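Local coordinates for protein PBP5 (Haemophilus influenzae, PDB 3A3J) that removes the terminal D-alanine from cell-wall peptide precursors, acting as a serine-type D-alanyl-D-alanine carboxypeptidase of the penicillin-binding protein family, at residues A[259-268]-A[277-285]; A[77-86]-A[177-185]. All coordinates share one frame; numbering follows the deposited sequence.

Contact 1. Residues A[259-268]-A[277-285]; sequences LEAGKEISEQ and SVKLGAFMD
L280 packs with S266 and Q268 on one face of an antiparallel hairpin: L280 CD1 reaches CB of Q268 at 3.6 Å, while L280 CB lies against that of S266. A branched apolar residue suits this buried place, because L336 and I319 of neighbouring strands pack against the same side chain. The bend of Q268 at chi2 (94°) keeps its OE1 beside the same methyl, 4.0 Å from L280 CD1.

K279, on the opposite face, lays its aliphatic chain across E264 at about a right angle, K279 CE coming within 3.1 Å of E264 OE1. Bends at chi2, chi3 and chi4 then carry K279 NZ to E267, where it forms a salt bridge with OE1 at 3.6 Å. A long, flexible lysine can thus place methylenes beside one glutamate and pair its charge with another; E264 stays beyond salt-bridge distance, its OE2 weakly hydrogen-bonded to N340.

The backbone ladder is regular from Q268 to S266, where L280 N donates to S266 O. It then breaks at a classic beta bulge: I265 N (2.8 Å) and, weakly, S266 N both point to L280 O. Beyond it, the type II turn E260-K263 uses G262, whose positive phi suits glycine, to donate its N to A282 O. At the far end A261 N gives D285 OD1 a nearly straight bond of 2.9 Å, 174° at the hydrogen.

Main-chain bonds therefore set the strand pairing and a carboxylate closes the turn end, with apolar packing on the L280 face and charge pairing on the K279 face, where the ion pair is probably softened by solvent.

Contact 2. Residues A[77-86]-A[177-185]; sequences KMFLDLNTQV and FTFNKIKQP
M78 drives its terminal methyl onto the ring of F179, and this is the tightly packed heart of the contact. M78 CE stands 3.7 Å from the centroid of the F179 ring, only 12° off the normal, a CH-pi contact; M78 SD lies above that face, more distantly, in a Met-aromatic contact. The bend at chi3 (-138°) turns the methyl inward, where it also meets the edge of the F177 ring. A flexible, unbranched methionine suits a corner where the face of one ring meets the edge of another. L80 CD2 and the methyls of V86 pack against the outer end of the F179 ring, with V86 CG1 3.8 Å from F179 CZ, and helices 88-98 and 101-112 lie behind M78 and L80.

Away from this centre, F79 crosses I182 at about a right angle (F79 CE2 to I182 CG2, 3.9 Å), and polar groups and water make the other links. N180 uses one amide nitrogen for two acceptors: N180 ND2 lies 3.0 Å from F79 O and 2.9 Å from OD2 of solvent-exposed D81, approached from above the carboxylate plane. Asparagine suits the site, being short, a donor, and at ease with the positive phi of the type I' turn F179-I182. Q184 sends NE2 to K77 O at 2.8 Å, while its OE1, at the F79 ring edge, accepts a hydrogen bond from a water that in turn accepts one from K77 N. A second water bridges M78 O and F179 O.

Here a two-stranded beta hairpin, 176-179 with 182-185, packs through its aromatic side chains on the loop leading into strand 85-87, near the active site of an S11-family penicillin-binding protein.

Contact 2 and contact 1 belong to different regions of the chain and lie on opposite sides of its centre: their centres are 53 Å apart and their nearest atoms about 34 Å. Contact 2 joins parts of the carboxypeptidase region that are far apart in sequence, and it lies near the catalytic residues. The side chain of Q184 is about 8 Å from that of S99, a probable active-site residue, and that of K77 about 9 Å from that of K39, the probable proton acceptor. Contact 1 is a local hairpin in the C-terminal sheet region, away from the catalytic residues.

Contact 1. Residues A[259-268]-A[277-285]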
# COMPACT_ATOMS: atom_id res chain seq x y z
N LEU A 259 17.43 1.76 -11.80
CA LEU A 259 18.44 2.54 -11.07
C LEU A 259 18.62 2.08 -9.64
O LEU A 259 17.64 1.76 -8.95
CB LEU A 259 18.12 4.04 -11.08
CG LEU A 259 17.96 4.75 -12.43
CD1 LEU A 259 17.08 6.02 -12.27
CD2 LEU A 259 19.34 5.08 -13.02
N GLU A 260 19.88 2.07 -9.22
CA GLU A 260 20.25 1.76 -7.86
C GLU A 260 20.74 3.01 -7.11
O GLU A 260 21.66 3.71 -7.58
CB GLU A 260 21.35 0.71 -7.88
CG GLU A 260 21.97 0.45 -6.54
CD GLU A 260 23.17 -0.47 -6.65
OE1 GLU A 260 23.16 -1.35 -7.53
OE2 GLU A 260 24.14 -0.32 -5.87
N ALA A 261 20.13 3.26 -5.94
CA ALA A 261 20.42 4.40 -5.04
C ALA A 261 21.89 4.63 -4.88
O ALA A 261 22.62 3.70 -4.54
CB ALA A 261 19.79 4.17 -3.64
N GLY A 262 22.35 5.86 -5.12
CA GLY A 262 23.73 6.19 -4.81
C GLY A 262 24.72 5.79 -5.88
O GLY A 262 25.85 6.23 -5.85
N LYS A 263 24.32 4.95 -6.83
CA LYS A 263 25.24 4.50 -7.87
C LYS A 263 25.52 5.56 -8.99
O LYS A 263 24.61 6.18 -9.54
CB LYS A 263 24.69 3.26 -8.52
CG LYS A 263 25.73 2.52 -9.30
CD LYS A 263 25.10 1.81 -10.48
CE LYS A 263 26.12 0.94 -11.17
NZ LYS A 263 26.37 -0.18 -10.24
N GLU A 264 26.79 5.70 -9.36
CA GLU A 264 27.17 6.62 -10.43
C GLU A 264 27.04 5.89 -11.71
O GLU A 264 27.72 4.91 -11.90
CB GLU A 264 28.60 7.07 -10.22
CG GLU A 264 28.68 7.92 -8.99
CD GLU A 264 30.10 8.27 -8.63
OE1 GLU A 264 31.05 7.77 -9.31
OE2 GLU A 264 30.25 9.06 -7.65
N ILE A 265 26.13 6.31 -12.57
CA ILE A 265 25.96 5.62 -13.81
C ILE A 265 26.61 6.33 -15.01
O ILE A 265 26.62 5.81 -16.12
CB ILE A 265 24.46 5.43 -14.12
CG1 ILE A 265 23.83 6.73 -14.54
CG2 ILE A 265 23.66 4.90 -12.91
CD1 ILE A 265 22.37 6.59 -14.82
N SER A 266 27.11 7.54 -14.84
CA SER A 266 27.53 8.29 -16.00
C SER A 266 28.48 9.40 -15.56
O SER A 266 28.45 9.83 -14.40
CB SER A 266 26.30 8.93 -16.62
OG SER A 266 26.64 9.56 -17.80
N GLU A 267 29.28 9.89 -16.50
CA GLU A 267 30.12 11.07 -16.24
C GLU A 267 29.80 12.11 -17.29
O GLU A 267 29.68 11.80 -18.49
CB GLU A 267 31.61 10.73 -16.26
CG GLU A 267 32.50 11.79 -15.60
CD GLU A 267 33.98 11.58 -15.92
OE1 GLU A 267 34.47 10.44 -15.86
OE2 GLU A 267 34.66 12.57 -16.28
N GLN A 268 29.63 13.35 -16.85
CA GLN A 268 29.22 14.39 -17.77
C GLN A 268 30.15 15.61 -17.63
O GLN A 268 30.55 15.99 -16.51
CB GLN A 268 27.81 14.81 -17.40
CG GLN A 268 27.23 15.87 -18.27
CD GLN A 268 26.41 15.30 -19.40
OE1 GLN A 268 26.50 14.10 -19.72
NE2 GLN A 268 25.59 16.15 -20.01
N SER A 277 34.49 17.38 -15.00
CA SER A 277 33.31 16.52 -15.23
C SER A 277 32.61 16.24 -13.92
O SER A 277 33.08 16.65 -12.86
CB SER A 277 33.73 15.22 -15.85
OG SER A 277 34.49 14.55 -14.87
N VAL A 278 31.46 15.57 -14.02
CA VAL A 278 30.64 15.24 -12.83
C VAL A 278 29.95 13.91 -13.09
O VAL A 278 29.67 13.55 -14.25
CB VAL A 278 29.68 16.39 -12.39
CG1 VAL A 278 28.51 16.55 -13.28
CG2 VAL A 278 29.21 16.16 -10.98
N LYS A 279 29.75 13.16 -12.00
CA LYS A 279 29.10 11.87 -12.04
C LYS A 279 27.62 12.10 -11.93
O LYS A 279 27.18 12.97 -11.17
CB LYS A 279 29.62 11.02 -10.88
CG LYS A 279 31.02 10.52 -11.12
CD LYS A 279 31.01 9.56 -12.34
CE LYS A 279 32.00 8.39 -12.21
NZ LYS A 279 33.16 8.60 -13.12
N LEU A 280 26.86 11.36 -12.70
CA LEU A 280 25.41 11.43 -12.68
C LEU A 280 24.85 10.09 -12.18
O LEU A 280 25.51 9.07 -12.33
CB LEU A 280 24.87 11.69 -14.10
CG LEU A 280 25.42 12.97 -14.80
CD1 LEU A 280 24.84 13.12 -16.17
CD2 LEU A 280 25.24 14.26 -13.93
N GLY A 281 23.63 10.11 -11.67
CA GLY A 281 22.95 8.89 -11.22
C GLY A 281 21.66 9.27 -10.55
O GLY A 281 21.05 10.29 -10.94
N ALA A 282 21.27 8.47 -9.53
CA ALA A 282 20.03 8.65 -8.74
C ALA A 282 20.31 8.28 -7.27
O ALA A 282 21.05 7.34 -6.97
CB ALA A 282 18.85 7.83 -9.30
N PHE A 283 19.78 9.07 -6.35
CA PHE A 283 19.97 8.78 -4.94
C PHE A 283 18.90 7.79 -4.40
O PHE A 283 18.94 7.39 -3.23
CB PHE A 283 20.11 10.08 -4.11
CG PHE A 283 21.48 10.72 -4.24
CD1 PHE A 283 22.60 10.13 -3.62
CD2 PHE A 283 21.67 11.81 -5.07
CE1 PHE A 283 23.89 10.68 -3.77
CE2 PHE A 283 22.92 12.37 -5.23
CZ PHE A 283 24.05 11.80 -4.57
N MET A 284 17.95 7.41 -5.26
CA MET A 284 17.02 6.32 -4.91
C MET A 284 16.84 5.30 -6.03
O MET A 284 17.03 5.63 -7.24
CB MET A 284 15.67 6.88 -4.51
CG MET A 284 15.57 7.13 -2.97
SD MET A 284 13.88 7.52 -2.34
CE MET A 284 12.95 6.00 -2.73
N ASP A 285 16.49 4.08 -5.62
CA ASP A 285 16.22 2.96 -6.54
C ASP A 285 15.10 3.34 -7.45
O ASP A 285 14.34 4.19 -7.11
CB ASP A 285 15.75 1.74 -5.75
CG ASP A 285 16.87 1.01 -5.09
OD1 ASP A 285 18.04 1.39 -5.27
OD2 ASP A 285 16.57 0.01 -4.41
O HOH W 1 21.97 5.49 -9.75

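Contact 2. Residues A[77-86]-A[177-185]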
# COMPACT_ATOMS: atom_id res chain seq x y z
N LYS A 77 -15.76 -8.60 15.46
CA LYS A 77 -15.33 -8.22 16.75
C LYS A 77 -14.39 -9.24 17.28
O LYS A 77 -14.41 -10.44 16.88
CB LYS A 77 -16.58 -8.05 17.67
CG LYS A 77 -17.40 -9.29 17.86
CD LYS A 77 -18.90 -8.97 18.15
CE LYS A 77 -18.97 -8.54 19.59
NZ LYS A 77 -20.39 -8.47 19.99
N MET A 78 -13.56 -8.79 18.20
CA MET A 78 -12.66 -9.68 18.86
C MET A 78 -13.19 -10.21 20.24
O MET A 78 -12.56 -11.02 20.89
CB MET A 78 -11.27 -9.05 18.89
CG MET A 78 -10.64 -8.80 20.21
SD MET A 78 -9.09 -8.00 19.87
CE MET A 78 -7.96 -8.81 21.02
N PHE A 79 -14.39 -9.78 20.60
CA PHE A 79 -15.02 -10.11 21.92
C PHE A 79 -14.35 -9.59 23.17
O PHE A 79 -14.10 -10.36 24.10
CB PHE A 79 -15.38 -11.61 22.05
CG PHE A 79 -16.24 -12.10 20.95
CD1 PHE A 79 -17.62 -12.07 21.06
CD2 PHE A 79 -15.67 -12.60 19.77
CE1 PHE A 79 -18.43 -12.51 20.01
CE2 PHE A 79 -16.45 -13.05 18.73
CZ PHE A 79 -17.82 -13.02 18.81
N LEU A 80 -14.09 -8.26 23.20
CA LEU A 80 -13.46 -7.58 24.38
C LEU A 80 -14.50 -7.46 25.48
O LEU A 80 -15.59 -6.93 25.24
CB LEU A 80 -12.96 -6.17 24.01
CG LEU A 80 -11.88 -6.11 22.92
CD1 LEU A 80 -11.47 -4.69 22.73
CD2 LEU A 80 -10.65 -6.98 23.23
N ASP A 81 -14.18 -7.98 26.66
CA ASP A 81 -15.14 -7.91 27.81
C ASP A 81 -14.88 -6.68 28.69
O ASP A 81 -13.74 -6.25 28.87
CB ASP A 81 -15.05 -9.15 28.68
CG ASP A 81 -15.72 -10.32 28.03
OD1 ASP A 81 -16.68 -10.09 27.25
OD2 ASP A 81 -15.26 -11.44 28.26
N LEU A 82 -15.96 -6.13 29.21
CA LEU A 82 -15.93 -4.93 30.03
C LEU A 82 -15.01 -5.16 31.20
O LEU A 82 -14.96 -6.24 31.77
CB LEU A 82 -17.35 -4.61 30.49
CG LEU A 82 -17.56 -3.28 31.21
CD1 LEU A 82 -17.18 -2.16 30.28
CD2 LEU A 82 -19.02 -3.08 31.64
N ASN A 83 -14.20 -4.18 31.50
CA ASN A 83 -13.37 -4.23 32.70
C ASN A 83 -12.24 -5.23 32.65
O ASN A 83 -11.78 -5.70 33.69
CB ASN A 83 -14.23 -4.42 33.98
CG ASN A 83 -13.44 -4.19 35.26
OD1 ASN A 83 -12.65 -3.23 35.36
ND2 ASN A 83 -13.59 -5.09 36.22
N THR A 84 -11.77 -5.59 31.47
CA THR A 84 -10.56 -6.35 31.39
C THR A 84 -9.44 -5.45 30.87
O THR A 84 -9.66 -4.34 30.43
CB THR A 84 -10.75 -7.51 30.44
OG1 THR A 84 -11.10 -6.98 29.14
CG2 THR A 84 -11.95 -8.41 30.96
N GLN A 85 -8.24 -5.97 30.94
CA GLN A 85 -7.07 -5.32 30.45
C GLN A 85 -6.50 -6.15 29.30
O GLN A 85 -6.39 -7.36 29.45
CB GLN A 85 -6.07 -5.28 31.58
CG GLN A 85 -6.52 -4.20 32.58
CD GLN A 85 -5.46 -3.21 32.79
OE1 GLN A 85 -4.46 -3.50 33.45
NE2 GLN A 85 -5.61 -2.03 32.19
N VAL A 86 -6.18 -5.49 28.17
CA VAL A 86 -5.78 -6.21 26.91
C VAL A 86 -4.59 -5.55 26.23
O VAL A 86 -4.59 -4.34 26.03
CB VAL A 86 -6.97 -6.25 25.91
CG1 VAL A 86 -6.64 -7.08 24.64
CG2 VAL A 86 -8.14 -6.85 26.57
N PHE A 177 -7.05 -16.22 14.68
CA PHE A 177 -6.55 -15.56 15.91
C PHE A 177 -7.47 -16.01 17.01
O PHE A 177 -8.69 -15.94 16.88
CB PHE A 177 -6.64 -14.01 15.76
CG PHE A 177 -6.39 -13.20 17.05
CD1 PHE A 177 -5.25 -13.38 17.80
CD2 PHE A 177 -7.25 -12.17 17.42
CE1 PHE A 177 -5.02 -12.62 18.93
CE2 PHE A 177 -6.98 -11.36 18.56
CZ PHE A 177 -5.86 -11.56 19.26
N THR A 178 -6.89 -16.39 18.11
CA THR A 178 -7.72 -16.82 19.21
C THR A 178 -7.68 -15.77 20.36
O THR A 178 -6.64 -15.38 20.77
CB THR A 178 -7.21 -18.22 19.65
OG1 THR A 178 -7.42 -19.13 18.57
CG2 THR A 178 -7.93 -18.74 20.92
N PHE A 179 -8.81 -15.39 20.91
CA PHE A 179 -8.76 -14.48 22.04
C PHE A 179 -10.00 -14.67 22.86
O PHE A 179 -11.11 -14.91 22.32
CB PHE A 179 -8.69 -12.98 21.55
CG PHE A 179 -8.68 -11.99 22.68
CD1 PHE A 179 -7.53 -11.69 23.36
CD2 PHE A 179 -9.90 -11.42 23.14
CE1 PHE A 179 -7.54 -10.81 24.49
CE2 PHE A 179 -9.89 -10.50 24.24
CZ PHE A 179 -8.70 -10.22 24.90
N ASN A 180 -9.88 -14.47 24.17
CA ASN A 180 -11.04 -14.69 25.01
C ASN A 180 -11.71 -16.01 24.64
O ASN A 180 -12.92 -16.08 24.48
CB ASN A 180 -12.03 -13.56 24.84
CG ASN A 180 -13.01 -13.46 26.05
OD1 ASN A 180 -12.74 -14.06 27.07
ND2 ASN A 180 -14.13 -12.77 25.89
N LYS A 181 -10.90 -17.05 24.44
CA LYS A 181 -11.44 -18.39 24.06
C LYS A 181 -12.22 -18.51 22.76
O LYS A 181 -12.78 -19.55 22.56
CB LYS A 181 -12.39 -18.96 25.14
CG LYS A 181 -11.78 -19.03 26.52
CD LYS A 181 -12.80 -19.33 27.63
CE LYS A 181 -12.05 -20.05 28.74
NZ LYS A 181 -10.57 -19.86 28.51
N ILE A 182 -12.31 -17.46 21.93
CA ILE A 182 -12.95 -17.53 20.66
C ILE A 182 -11.81 -17.51 19.57
O ILE A 182 -10.87 -16.71 19.64
CB ILE A 182 -13.84 -16.33 20.46
CG1 ILE A 182 -14.70 -16.08 21.72
CG2 ILE A 182 -14.66 -16.44 19.17
CD1 ILE A 182 -16.00 -16.77 21.70
N LYS A 183 -11.89 -18.48 18.64
CA LYS A 183 -10.97 -18.62 17.56
C LYS A 183 -11.67 -18.13 16.31
O LYS A 183 -12.75 -18.59 15.99
CB LYS A 183 -10.61 -20.08 17.39
CG LYS A 183 -9.43 -20.25 16.47
CD LYS A 183 -9.21 -21.68 16.08
CE LYS A 183 -7.75 -21.89 16.00
NZ LYS A 183 -7.55 -23.08 15.12
N GLN A 184 -11.12 -17.14 15.62
CA GLN A 184 -11.79 -16.77 14.38
C GLN A 184 -10.73 -16.74 13.24
O GLN A 184 -9.51 -16.53 13.48
CB GLN A 184 -12.53 -15.42 14.52
CG GLN A 184 -13.40 -15.25 15.81
CD GLN A 184 -13.95 -13.80 15.90
OE1 GLN A 184 -15.06 -13.51 15.44
NE2 GLN A 184 -13.13 -12.88 16.40
N PRO A 185 -11.19 -16.95 12.02
CA PRO A 185 -10.23 -17.05 10.88
C PRO A 185 -9.97 -15.66 10.24
O PRO A 185 -10.87 -14.86 10.17
CB PRO A 185 -10.97 -17.94 9.85
CG PRO A 185 -12.43 -17.66 10.08
CD PRO A 185 -12.57 -17.31 11.66
O HOH W 2 -16.68 -11.32 14.82
O HOH W 3 -12.11 -13.53 19.81